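Local coordinates for DUF1955 domain-containing protein (Sulfolobus tokodaii, PDB 1WY6) that is of unknown function but folds as an all-helical repeat protein, the first of its kind solved from an archaeon, at residues 90-93 and 94-98. Residues are numbered along the deposited sequence; the frame is centred on the assembly and turned at random.
Sequences LNEH and VNKAL
N91 caps the start of helix 92-103 by accepting a hydrogen bond from the backbone of V94. Its OD1 lies 2.7 Å from V94 N, with an N-H...O angle of 165°. The donor sits 27° off the plane of the side-chain carbonyl. CG of N91 stands between its own backbone N and carbonyl carbon (chi1 61°), which turns the amide back over the first turn. The amide also rests against V94, whose CG2 is 3.5 Å from N91 OD1. The backbone of N91 holds the same turn, because its O accepts from N95 N at 3.0 Å. E92 O and H93 O continue the pattern, taking K96 N and A97 N.

L90, just before the cap, folds its side chain against the same turn. L90 CD1 meets V94 CG1 at 3.8 Å, and the two side chains cross at about a right angle. L90 CD1 also lies 3.1 Å from N95 OD1. On the exposed side, E92 and K96 run side by side. E92 OE2 and K96 NZ are 4.1 Å apart, too far for a salt bridge. One water joins them, donating to E92 OE2 and accepting a weak bond from K96 NZ.

Neighbouring helices pack around the turn. F59 of helix 55-65 touches both N91 and V94, and D63 of that helix hydrogen-bonds H93 NE2. A130 of helix 125-137 touches L90, while A97 packs on V80 and V81 of helix 78-86. The arrangement is a classic asparagine N-cap, here opening a central helix of a helical repeat fold.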
ATOM      1  N   LEU A  90       2.895  -9.495  -0.021  1.00 24.17           N
ATOM      2  CA  LEU A  90       2.137  -8.897  -1.101  1.00 24.96           C
ATOM      3  C   LEU A  90       0.686  -9.301  -0.849  1.00 24.94           C
ATOM      4  O   LEU A  90       0.419 -10.437  -0.454  1.00 24.46           O
ATOM      5  CB  LEU A  90       2.623  -9.455  -2.437  1.00 25.47           C
ATOM      6  CG  LEU A  90       2.017  -8.914  -3.731  1.00 28.57           C
ATOM      7  CD1 LEU A  90       2.206  -7.410  -3.800  1.00 31.85           C
ATOM      8  CD2 LEU A  90       2.681  -9.592  -4.920  1.00 30.46           C
ATOM      9  N   ASN A  91      -0.243  -8.371  -1.048  1.00 21.01           N
ATOM     10  CA  ASN A  91      -1.663  -8.650  -0.845  1.00 21.78           C
ATOM     11  C   ASN A  91      -2.485  -7.692  -1.703  1.00 21.71           C
ATOM     12  O   ASN A  91      -1.930  -6.797  -2.341  1.00 22.95           O
ATOM     13  CB  ASN A  91      -2.039  -8.483   0.628  1.00 22.55           C
ATOM     14  CG  ASN A  91      -1.799  -7.083   1.125  1.00 19.43           C
ATOM     15  OD1 ASN A  91      -2.209  -6.118   0.485  1.00 16.20           O
ATOM     16  ND2 ASN A  91      -1.134  -6.958   2.269  1.00  9.93           N
ATOM     17  N   GLU A  92      -3.804  -7.866  -1.707  1.00 19.18           N
ATOM     18  CA  GLU A  92      -4.671  -7.025  -2.523  1.00 20.34           C
ATOM     19  C   GLU A  92      -4.552  -5.533  -2.219  1.00 17.22           C
ATOM     20  O   GLU A  92      -4.705  -4.710  -3.122  1.00 17.68           O
ATOM     21  CB  GLU A  92      -6.133  -7.459  -2.374  1.00 21.81           C
ATOM     22  CG  GLU A  92      -6.701  -7.220  -0.991  1.00 26.36           C
ATOM     23  CD  GLU A  92      -8.169  -7.591  -0.886  1.00 35.59           C
ATOM     24  OE1 GLU A  92      -8.726  -7.474   0.228  1.00 33.78           O
ATOM     25  OE2 GLU A  92      -8.762  -7.996  -1.915  1.00 36.76           O
ATOM     26  N   HIS A  93      -4.302  -5.188  -0.955  1.00 15.52           N
ATOM     27  CA  HIS A  93      -4.160  -3.791  -0.562  1.00 14.90           C
ATOM     28  C   HIS A  93      -2.914  -3.223  -1.222  1.00 14.12           C
ATOM     29  O   HIS A  93      -2.959  -2.151  -1.822  1.00 12.77           O
ATOM     30  CB  HIS A  93      -4.055  -3.656   0.967  1.00 14.67           C
ATOM     31  CG  HIS A  93      -5.226  -4.231   1.702  1.00 10.58           C
ATOM     32  ND1 HIS A  93      -6.530  -3.948   1.360  1.00 15.62           N
ATOM     33  CD2 HIS A  93      -5.291  -5.098   2.741  1.00 13.94           C
ATOM     34  CE1 HIS A  93      -7.349  -4.617   2.150  1.00 15.59           C
ATOM     35  NE2 HIS A  93      -6.622  -5.323   2.998  1.00  8.52           N
ATOM     36  N   VAL A  94      -1.807  -3.948  -1.116  1.00 13.88           N
ATOM     37  CA  VAL A  94      -0.560  -3.505  -1.724  1.00 13.56           C
ATOM     38  C   VAL A  94      -0.702  -3.333  -3.231  1.00 12.62           C
ATOM     39  O   VAL A  94      -0.283  -2.322  -3.778  1.00  9.61           O
ATOM     40  CB  VAL A  94       0.598  -4.497  -1.471  1.00 15.64           C
ATOM     41  CG1 VAL A  94       1.853  -4.020  -2.212  1.00 10.40           C
ATOM     42  CG2 VAL A  94       0.874  -4.608   0.023  1.00 15.51           C
ATOM     43  N   ASN A  95      -1.297  -4.318  -3.899  1.00 11.62           N
ATOM     44  CA  ASN A  95      -1.463  -4.243  -5.347  1.00 14.22           C
ATOM     45  C   ASN A  95      -2.335  -3.065  -5.760  1.00 14.38           C
ATOM     46  O   ASN A  95      -1.964  -2.308  -6.656  1.00 15.14           O
ATOM     47  CB  ASN A  95      -2.045  -5.549  -5.901  1.00 15.90           C
ATOM     48  CG  ASN A  95      -1.080  -6.716  -5.783  1.00 18.55           C
ATOM     49  OD1 ASN A  95       0.137  -6.538  -5.867  1.00 20.48           O
ATOM     50  ND2 ASN A  95      -1.617  -7.921  -5.610  1.00 19.09           N
ATOM     51  N   LYS A  96      -3.486  -2.901  -5.112  1.00 14.07           N
ATOM     52  CA  LYS A  96      -4.368  -1.784  -5.440  1.00 15.14           C
ATOM     53  C   LYS A  96      -3.636  -0.451  -5.250  1.00 13.65           C
ATOM     54  O   LYS A  96      -3.797   0.455  -6.055  1.00 15.49           O
ATOM     55  CB  LYS A  96      -5.629  -1.802  -4.573  1.00 16.26           C
ATOM     56  CG  LYS A  96      -6.576  -2.948  -4.880  1.00 21.22           C
ATOM     57  CD  LYS A  96      -7.746  -2.971  -3.907  1.00 32.47           C
ATOM     58  CE  LYS A  96      -8.638  -4.187  -4.138  1.00 34.87           C
ATOM     59  NZ  LYS A  96      -9.784  -4.212  -3.180  1.00 34.75           N
ATOM     60  N   ALA A  97      -2.834  -0.349  -4.189  1.00 14.47           N
ATOM     61  CA  ALA A  97      -2.062   0.867  -3.899  1.00 14.01           C
ATOM     62  C   ALA A  97      -1.070   1.121  -5.035  1.00 13.99           C
ATOM     63  O   ALA A  97      -0.853   2.261  -5.444  1.00 12.32           O
ATOM     64  CB  ALA A  97      -1.312   0.713  -2.589  1.00 14.49           C
ATOM     65  N   LEU A  98      -0.462   0.046  -5.528  1.00 14.18           N
ATOM     66  CA  LEU A  98       0.480   0.144  -6.635  1.00 14.25           C
ATOM     67  C   LEU A  98      -0.242   0.655  -7.882  1.00 14.37           C
ATOM     68  O   LEU A  98       0.226   1.588  -8.531  1.00 16.28           O
ATOM     69  CB  LEU A  98       1.104  -1.224  -6.933  1.00 13.88           C
ATOM     70  CG  LEU A  98       2.250  -1.710  -6.038  1.00 12.79           C
ATOM     71  CD1 LEU A  98       2.550  -3.173  -6.332  1.00 14.48           C
ATOM     72  CD2 LEU A  98       3.485  -0.847  -6.276  1.00 14.89           C
TER
HETATM   73  O   HOH W   1     -10.260  -7.133  -4.381  1.00 42.33           O